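Local coordinates for putative NADH-depentdent flavin oxidoreductase (PDB 5OCS), which probably works as an FMN-dependent ene-reductase of the Old Yellow Enzyme family, drawing reducing equivalents from NADH or NADPH, at residues T58-E63 with L101-R106; H3-Y8 with L15-A20; M230-T235 with E245-L250. One frame throughout, in Å; residues are numbered along the deposited sequence.

All three contacts bear on one eight-stranded parallel TIM barrel and follow one another along the chain without nesting or crossing. Interaction 2 comes first: the N-terminal loop and the hairpin 8-10/13-15 are closed back onto the start of the first barrel strand, 19-21. Interaction 1 then closes the excursion through helix 76-92, joining the ends of the second and third strands and the loops after them. Last, interaction 3 closes the short loop between the fifth strand, 228-233, and helix 244-256 outside it. Interactions 1 and 2 lie on opposite sides of the chain's centre, their own centres about 30 Å apart; none of the three touches another.

Interaction 1 of 3, residues T58-E63 with L101-R106; sequences TAVSPE and LAHAGR
V60 and S61 meet the imidazole of H103 just where the second and third barrel strands give way to their loops. From H103 CB, CG stands anti to the backbone N (chi1 -169°), and beyond it the ring reaches across to the other segment. CD2 comes first, with V60 CG2 3.9 Å away at the ring edge; the two side chains cross at about a right angle. NE2, at the tip, has S61 OG 3.9 Å off, too far to bond, and a water at the edge in the ring plane. That water donates to E63 OE2, which also forms a salt bridge with K155. On the other flank, ND1 accepts the N-H of G105, 3.1 Å from N to ND1 and only 6° out of the ring plane. A second water donates to both E63 O and G105 O, tying the two loops together again. Behind the ring the strands pair in parallel: A102 N gives its hydrogen to T58 O at 3.0 Å, and V60 N to A102 O at 3.1 Å. A102 CB lies beside A57 and Q100, both FMN-binding residues, so this pairing adjoins the cofactor site. With ND1 taking a backbone N-H, the ring probably carries no proton there, and the in-plane partners at both ring nitrogens, G105 N and the water, would hold its rotation.

Interaction 2 of 3, residues H3-Y8 with L15-A20; sequences HLFDPY and LANRIA
R18 reaches Y8 through a chain whose CG sits anti to the carbonyl carbon (chi1 -65°) and which runs extended from CG to NE before chi4, -85°, turns CZ and the guanidinium aside. On the tyrosine, CG is anti to the backbone N, and R18 NH1 lies over one face of the Y8 ring, 3.4 Å from Y8 CD1, with the guanidinium tilted 45° to it. The two side chains cross at about a right angle. Along the way, R18 NE makes a weak bond to H3 O, and NH2 reaches D6 OD2 only as a long salt bridge of 3.7 Å. D6 OD2 is held by H3 N, which bonds to it from above the carboxylate plane across the type I turn H3-D6.

The backbones join more firmly. R18 N donates to L4 O at 2.8 Å, almost in line with the carbonyl, while Y8 and L15 exchange two N-H...O bonds as an antiparallel hydrogen-bonded pair. Between these points D6 O is buried without a hydrogen-bonding partner; N17 CA approaches it at 3.2 Å in a CA-H...O contact. On the apolar side, I19 CD1 rests 3.7 Å from F5 CZ, and I19 CG1 touches L4.

In the fold, the N-terminal loop is thus packed onto the entry to strand 19-21. R18 NH1 also bonds D319 O, just ahead of strand 320-323, while L4 packs against helices 306-314 and 333-341.

Interaction 3 of 3, residues M230-T235 with E245-L250; sequences MRVSAT and EGTIAL
The fifth strand-helix step of the TIM barrel is held here, where T247 on helix 244-256 meets the end of strand 228-233 and the start of the loop that follows it. T247 OG1 is anti to its own carbonyl carbon (chi1 -63°) and donates to A234 O at 2.8 Å. The donor stands above the carbonyl plane, 54° out of it. S233 O is almost as close, 3.0 Å from T247 OG1, so the hydroxyl sits beside two successive carbonyls of the chain leaving the strand, and it makes a weak bond with D243 O about one turn back; S233 O also takes a weak bond from W242 NE1.

Away from the hydroxyl the contact is made by apolar groups. The T247 methyl, CG2, lies 3.8 Å from V232 CG1, the two side chains sliding past each other in opposite directions. One turn further along the helix, L250 puts CD2 against V232 CG2 at 3.8 Å and against M230 SD at 4.1 Å, with the methionine crossing the leucine at about a right angle. One leucine methyl therefore touches both helix-facing residues of the strand.

Strand and helix segments run nearly antiparallel, at 161° with axes 9.0 Å apart, as expected for a strand followed by its covering helix. R231, between M230 and V232, turns instead to the FMN-binding side, where it forms a salt bridge with E176 of strand 175-179 and bonds S265. In the outer layer, L250 and M230 also pack on helix 204-221, and A234 on Y285 of helix 284-293; A234 touches V264 of the next barrel strand, 262-265, as well.

Interaction 1 of 3, residues T58-E63 with L101-R106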
loop_
_atom_site.group_PDB
_atom_site.type_symbol
_atom_site.label_atom_id
_atom_site.label_comp_id
_atom_site.label_asym_id
_atom_site.label_seq_id
_atom_site.Cartn_x
_atom_site.Cartn_y
_atom_site.Cartn_z
ATOM N N THR D 58 6.435 18.439 7.632
ATOM C CA THR D 58 5.679 18.473 8.836
ATOM C C THR D 58 5.852 19.836 9.508
ATOM O O THR D 58 6.959 20.206 9.898
ATOM C CB THR D 58 6.147 17.328 9.744
ATOM O OG1 THR D 58 5.810 16.089 9.093
ATOM C CG2 THR D 58 5.452 17.380 11.106
ATOM N N ALA D 59 4.746 20.570 9.598
ATOM C CA ALA D 59 4.744 21.958 10.061
ATOM C C ALA D 59 5.153 22.051 11.520
ATOM O O ALA D 59 4.651 21.309 12.379
ATOM C CB ALA D 59 3.368 22.578 9.848
ATOM N N VAL D 60 6.070 22.977 11.800
ATOM C CA VAL D 60 6.489 23.277 13.152
ATOM C C VAL D 60 5.492 24.169 13.928
ATOM O O VAL D 60 5.636 24.318 15.140
ATOM C CB VAL D 60 7.951 23.841 13.195
ATOM C CG1 VAL D 60 8.920 22.855 12.533
ATOM C CG2 VAL D 60 8.042 25.226 12.526
ATOM N N SER D 61 4.500 24.720 13.249
ATOM C CA SER D 61 3.477 25.563 13.876
ATOM C C SER D 61 2.349 25.602 12.909
ATOM O O SER D 61 2.540 25.358 11.721
ATOM C CB SER D 61 4.028 26.983 14.122
ATOM O OG SER D 61 4.397 27.640 12.917
ATOM N N PRO D 62 1.165 25.955 13.381
ATOM C CA PRO D 62 0.051 26.037 12.432
ATOM C C PRO D 62 0.303 27.039 11.313
ATOM O O PRO D 62 -0.035 26.770 10.179
ATOM C CB PRO D 62 -1.113 26.569 13.291
ATOM C CG PRO D 62 -0.671 26.537 14.697
ATOM C CD PRO D 62 0.772 26.168 14.786
ATOM N N GLU D 63 0.861 28.201 11.656
ATOM C CA GLU D 63 1.165 29.268 10.670
ATOM C C GLU D 63 2.215 28.876 9.641
ATOM O O GLU D 63 2.309 29.490 8.585
ATOM C CB GLU D 63 1.540 30.630 11.355
ATOM C CG GLU D 63 2.877 30.754 12.086
ATOM C CD GLU D 63 2.840 30.316 13.545
ATOM O OE1 GLU D 63 1.926 29.565 13.935
ATOM O OE2 GLU D 63 3.732 30.703 14.306
ATOM N N LEU D 101 11.047 18.410 8.789
ATOM C CA LEU D 101 10.424 19.477 9.536
ATOM C C LEU D 101 10.457 20.736 8.667
ATOM O O LEU D 101 11.483 21.045 8.033
ATOM C CB LEU D 101 11.163 19.689 10.842
ATOM C CG LEU D 101 11.063 18.611 11.902
ATOM C CD1 LEU D 101 11.806 19.095 13.145
ATOM C CD2 LEU D 101 9.615 18.233 12.244
ATOM N N ALA D 102 9.356 21.472 8.686
ATOM C CA ALA D 102 9.087 22.486 7.679
ATOM C C ALA D 102 8.368 23.701 8.234
ATOM O O ALA D 102 7.686 23.654 9.232
ATOM C CB ALA D 102 8.263 21.872 6.566
ATOM N N HIS D 103 8.549 24.811 7.532
ATOM C CA HIS D 103 7.791 26.029 7.729
ATOM C C HIS D 103 7.733 26.706 6.340
ATOM O O HIS D 103 8.778 26.941 5.722
ATOM C CB HIS D 103 8.517 26.928 8.707
ATOM C CG HIS D 103 7.696 28.082 9.184
ATOM N ND1 HIS D 103 7.181 29.036 8.332
ATOM C CD2 HIS D 103 7.352 28.464 10.427
ATOM C CE1 HIS D 103 6.524 29.939 9.035
ATOM N NE2 HIS D 103 6.617 29.608 10.316
ATOM N N ALA D 104 6.528 26.935 5.850
ATOM C CA ALA D 104 6.285 27.424 4.468
ATOM C C ALA D 104 6.579 28.919 4.252
ATOM O O ALA D 104 6.687 29.370 3.128
ATOM C CB ALA D 104 4.838 27.163 4.067
ATOM N N GLY D 105 6.672 29.678 5.329
ATOM C CA GLY D 105 7.046 31.077 5.246
ATOM C C GLY D 105 5.953 31.776 4.466
ATOM O O GLY D 105 4.772 31.547 4.701
ATOM N N ARG D 106 6.343 32.619 3.505
ATOM C CA ARG D 106 5.361 33.325 2.702
ATOM C C ARG D 106 4.496 32.467 1.822
ATOM O O ARG D 106 3.535 32.978 1.279
ATOM C CB ARG D 106 6.006 34.421 1.842
ATOM C CG ARG D 106 6.755 33.876 0.639
ATOM C CD ARG D 106 7.662 34.951 0.088
ATOM N NE ARG D 106 8.414 34.523 -1.083
ATOM C CZ ARG D 106 8.932 35.357 -2.000
ATOM N NH1 ARG D 106 8.718 36.685 -1.914
ATOM N NH2 ARG D 106 9.626 34.839 -3.034
HETATM O O HOH W 1 4.069 31.657 7.407
HETATM O O HOH W 2 6.070 31.175 12.800
#

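Interaction 2 of 3, residues H3-Y8 with L15-A20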
loop_
_atom_site.group_PDB
_atom_site.type_symbol
_atom_site.label_atom_id
_atom_site.label_comp_id
_atom_site.label_asym_id
_atom_site.label_seq_id
_atom_site.Cartn_x
_atom_site.Cartn_y
_atom_site.Cartn_z
ATOM N N HIS D 3 26.840 0.572 -5.656
ATOM C CA HIS D 3 25.588 0.166 -6.335
ATOM C C HIS D 3 24.366 0.617 -5.559
ATOM O O HIS D 3 24.449 0.812 -4.346
ATOM C CB HIS D 3 25.535 -1.338 -6.482
ATOM C CG HIS D 3 26.642 -1.853 -7.318
ATOM N ND1 HIS D 3 26.647 -1.706 -8.685
ATOM C CD2 HIS D 3 27.830 -2.399 -6.987
ATOM C CE1 HIS D 3 27.774 -2.199 -9.167
ATOM N NE2 HIS D 3 28.509 -2.621 -8.155
ATOM N N LEU D 4 23.239 0.726 -6.267
ATOM C CA LEU D 4 21.964 1.126 -5.649
ATOM C C LEU D 4 21.581 0.293 -4.415
ATOM O O LEU D 4 21.100 0.826 -3.391
ATOM C CB LEU D 4 20.866 1.047 -6.687
ATOM C CG LEU D 4 19.519 1.641 -6.265
ATOM C CD1 LEU D 4 19.623 3.138 -6.080
ATOM C CD2 LEU D 4 18.500 1.278 -7.303
ATOM N N PHE D 5 21.803 -1.023 -4.532
ATOM C CA PHE D 5 21.476 -1.942 -3.468
ATOM C C PHE D 5 22.601 -2.250 -2.485
ATOM O O PHE D 5 22.442 -3.125 -1.679
ATOM C CB PHE D 5 20.795 -3.208 -4.024
ATOM C CG PHE D 5 19.402 -2.960 -4.450
ATOM C CD1 PHE D 5 18.390 -2.974 -3.485
ATOM C CD2 PHE D 5 19.078 -2.583 -5.758
ATOM C CE1 PHE D 5 17.095 -2.685 -3.826
ATOM C CE2 PHE D 5 17.756 -2.310 -6.109
ATOM C CZ PHE D 5 16.772 -2.345 -5.128
ATOM N N ASP D 6 23.657 -1.439 -2.437
ATOM C CA ASP D 6 24.597 -1.501 -1.342
ATOM C C ASP D 6 23.981 -0.937 -0.088
ATOM O O ASP D 6 23.303 0.105 -0.143
ATOM C CB ASP D 6 25.816 -0.639 -1.584
ATOM C CG ASP D 6 26.687 -1.130 -2.692
ATOM O OD1 ASP D 6 26.553 -2.271 -3.143
ATOM O OD2 ASP D 6 27.529 -0.317 -3.098
ATOM N N PRO D 7 24.242 -1.579 1.063
ATOM C CA PRO D 7 23.939 -0.930 2.334
ATOM C C PRO D 7 24.651 0.381 2.457
ATOM O O PRO D 7 25.687 0.610 1.829
ATOM C CB PRO D 7 24.481 -1.918 3.377
ATOM C CG PRO D 7 24.423 -3.214 2.706
ATOM C CD PRO D 7 24.726 -2.951 1.256
ATOM N N TYR D 8 24.091 1.284 3.241
ATOM C CA TYR D 8 24.731 2.560 3.463
ATOM C C TYR D 8 24.346 2.999 4.859
ATOM O O TYR D 8 23.705 2.225 5.587
ATOM C CB TYR D 8 24.313 3.535 2.363
ATOM C CG TYR D 8 25.153 4.777 2.254
ATOM C CD1 TYR D 8 26.495 4.720 1.900
ATOM C CD2 TYR D 8 24.604 6.026 2.518
ATOM C CE1 TYR D 8 27.255 5.873 1.791
ATOM C CE2 TYR D 8 25.370 7.179 2.426
ATOM C CZ TYR D 8 26.689 7.093 2.061
ATOM O OH TYR D 8 27.408 8.271 1.986
ATOM N N LEU D 15 21.250 1.918 6.623
ATOM C CA LEU D 15 20.239 1.843 5.597
ATOM C C LEU D 15 20.445 0.608 4.790
ATOM O O LEU D 15 21.578 0.282 4.428
ATOM C CB LEU D 15 20.293 3.086 4.674
ATOM C CG LEU D 15 20.219 4.448 5.379
ATOM C CD1 LEU D 15 20.342 5.611 4.383
ATOM C CD2 LEU D 15 18.927 4.623 6.208
ATOM N N ALA D 16 19.347 -0.077 4.473
ATOM C CA ALA D 16 19.387 -1.334 3.742
ATOM C C ALA D 16 19.902 -1.201 2.284
ATOM O O ALA D 16 20.443 -2.151 1.723
ATOM C CB ALA D 16 18.015 -1.970 3.766
ATOM N N ASN D 17 19.681 -0.036 1.683
ATOM C CA ASN D 17 20.123 0.267 0.338
ATOM C C ASN D 17 20.138 1.789 0.161
ATOM O O ASN D 17 19.916 2.475 1.124
ATOM C CB ASN D 17 19.239 -0.418 -0.693
ATOM C CG ASN D 17 17.761 -0.114 -0.481
ATOM O OD1 ASN D 17 17.369 1.034 -0.472
ATOM N ND2 ASN D 17 16.940 -1.167 -0.304
ATOM N N ARG D 18 20.423 2.279 -1.046
ATOM C CA ARG D 18 20.608 3.694 -1.278
ATOM C C ARG D 18 19.337 4.391 -1.719
ATOM O O ARG D 18 19.395 5.554 -2.111
ATOM C CB ARG D 18 21.715 3.899 -2.294
ATOM C CG ARG D 18 23.061 3.418 -1.736
ATOM C CD ARG D 18 24.067 3.498 -2.869
ATOM N NE ARG D 18 25.324 2.913 -2.395
ATOM C CZ ARG D 18 26.266 3.551 -1.706
ATOM N NH1 ARG D 18 26.204 4.847 -1.497
ATOM N NH2 ARG D 18 27.317 2.858 -1.264
ATOM N N ILE D 19 18.180 3.702 -1.594
ATOM C CA ILE D 19 16.890 4.243 -2.021
ATOM C C ILE D 19 16.202 4.936 -0.874
ATOM O O ILE D 19 15.992 4.324 0.161
ATOM C CB ILE D 19 15.955 3.155 -2.604
ATOM C CG1 ILE D 19 16.605 2.438 -3.789
ATOM C CG2 ILE D 19 14.649 3.766 -3.084
ATOM C CD1 ILE D 19 15.978 1.101 -4.061
ATOM N N ALA D 20 15.878 6.222 -1.051
ATOM C CA ALA D 20 15.101 6.971 -0.063
ATOM C C ALA D 20 13.762 7.332 -0.664
ATOM O O ALA D 20 13.691 7.705 -1.855
ATOM C CB ALA D 20 15.843 8.232 0.365
HETATM O O HOH W 3 20.315 -4.740 -0.572
#

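Interaction 3 of 3, residues M230-T235 with E245-L250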
loop_
_atom_site.group_PDB
_atom_site.type_symbol
_atom_site.label_atom_id
_atom_site.label_comp_id
_atom_site.label_asym_id
_atom_site.label_seq_id
_atom_site.Cartn_x
_atom_site.Cartn_y
_atom_site.Cartn_z
ATOM N N MET D 230 19.956 18.786 6.145
ATOM C CA MET D 230 19.123 19.796 5.497
ATOM C C MET D 230 18.872 19.459 4.053
ATOM O O MET D 230 19.746 18.927 3.343
ATOM C CB MET D 230 19.782 21.195 5.582
ATOM C CG MET D 230 18.867 22.347 5.174
ATOM S SD MET D 230 19.641 23.974 5.404
ATOM C CE MET D 230 19.613 24.063 7.163
ATOM N N ARG D 231 17.694 19.882 3.599
ATOM C CA ARG D 231 17.293 19.828 2.212
ATOM C C ARG D 231 17.590 21.178 1.603
ATOM O O ARG D 231 17.158 22.176 2.153
ATOM C CB ARG D 231 15.780 19.566 2.133
ATOM C CG ARG D 231 15.190 19.509 0.734
ATOM C CD ARG D 231 15.696 18.329 -0.074
ATOM N NE ARG D 231 14.764 18.020 -1.170
ATOM C CZ ARG D 231 13.657 17.282 -1.081
ATOM N NH1 ARG D 231 13.351 16.638 0.030
ATOM N NH2 ARG D 231 12.889 17.152 -2.154
ATOM N N VAL D 232 18.328 21.194 0.476
ATOM C CA VAL D 232 18.763 22.449 -0.145
ATOM C C VAL D 232 18.443 22.433 -1.616
ATOM O O VAL D 232 18.619 21.412 -2.279
ATOM C CB VAL D 232 20.285 22.658 0.022
ATOM C CG1 VAL D 232 20.728 23.984 -0.611
ATOM C CG2 VAL D 232 20.697 22.627 1.505
ATOM N N SER D 233 17.952 23.564 -2.143
ATOM C CA SER D 233 17.778 23.681 -3.585
ATOM C C SER D 233 19.103 23.943 -4.259
ATOM O O SER D 233 19.783 24.852 -3.839
ATOM C CB SER D 233 16.855 24.854 -3.905
ATOM O OG SER D 233 16.758 24.969 -5.314
ATOM N N ALA D 234 19.479 23.176 -5.287
ATOM C CA ALA D 234 20.792 23.373 -5.918
ATOM C C ALA D 234 20.988 24.805 -6.381
ATOM O O ALA D 234 22.086 25.359 -6.234
ATOM C CB ALA D 234 20.957 22.431 -7.085
ATOM N N THR D 235 19.940 25.355 -6.994
ATOM C CA THR D 235 19.977 26.693 -7.568
ATOM C C THR D 235 18.559 27.163 -7.931
ATOM O O THR D 235 17.671 26.346 -8.196
ATOM C CB THR D 235 20.892 26.748 -8.827
ATOM O OG1 THR D 235 20.955 28.098 -9.341
ATOM C CG2 THR D 235 20.408 25.821 -9.952
ATOM N N GLU D 245 26.768 28.066 -6.130
ATOM C CA GLU D 245 27.786 28.535 -5.203
ATOM C C GLU D 245 27.283 28.680 -3.761
ATOM O O GLU D 245 27.965 28.269 -2.799
ATOM C CB GLU D 245 28.358 29.866 -5.677
ATOM C CG GLU D 245 29.121 29.727 -6.987
ATOM C CD GLU D 245 28.270 29.887 -8.238
ATOM O OE1 GLU D 245 27.018 30.013 -8.172
ATOM O OE2 GLU D 245 28.870 29.917 -9.343
ATOM N N GLY D 246 26.092 29.240 -3.606
ATOM C CA GLY D 246 25.493 29.292 -2.294
ATOM C C GLY D 246 25.298 27.899 -1.704
ATOM O O GLY D 246 25.572 27.669 -0.522
ATOM N N THR D 247 24.745 27.001 -2.511
ATOM C CA THR D 247 24.543 25.618 -2.081
ATOM C C THR D 247 25.837 24.988 -1.553
ATOM O O THR D 247 25.819 24.290 -0.531
ATOM C CB THR D 247 23.980 24.787 -3.236
ATOM O OG1 THR D 247 22.719 25.343 -3.541
ATOM C CG2 THR D 247 23.771 23.353 -2.878
ATOM N N ILE D 248 26.931 25.198 -2.271
ATOM C CA ILE D 248 28.217 24.617 -1.877
ATOM C C ILE D 248 28.676 25.232 -0.570
ATOM O O ILE D 248 29.126 24.510 0.312
ATOM C CB ILE D 248 29.273 24.743 -3.003
ATOM C CG1 ILE D 248 28.860 23.839 -4.151
ATOM C CG2 ILE D 248 30.662 24.331 -2.501
ATOM C CD1 ILE D 248 29.548 24.089 -5.458
ATOM N N ALA D 249 28.534 26.551 -0.430
ATOM C CA ALA D 249 28.967 27.234 0.793
ATOM C C ALA D 249 28.113 26.802 1.997
ATOM O O ALA D 249 28.606 26.576 3.123
ATOM C CB ALA D 249 28.907 28.741 0.595
ATOM N N LEU D 250 26.816 26.674 1.747
ATOM C CA LEU D 250 25.935 26.205 2.789
ATOM C C LEU D 250 26.287 24.731 3.197
ATOM O O LEU D 250 26.306 24.415 4.398
ATOM C CB LEU D 250 24.477 26.369 2.360
ATOM C CG LEU D 250 23.421 25.840 3.358
ATOM C CD1 LEU D 250 23.447 26.644 4.642
ATOM C CD2 LEU D 250 22.035 25.930 2.720
#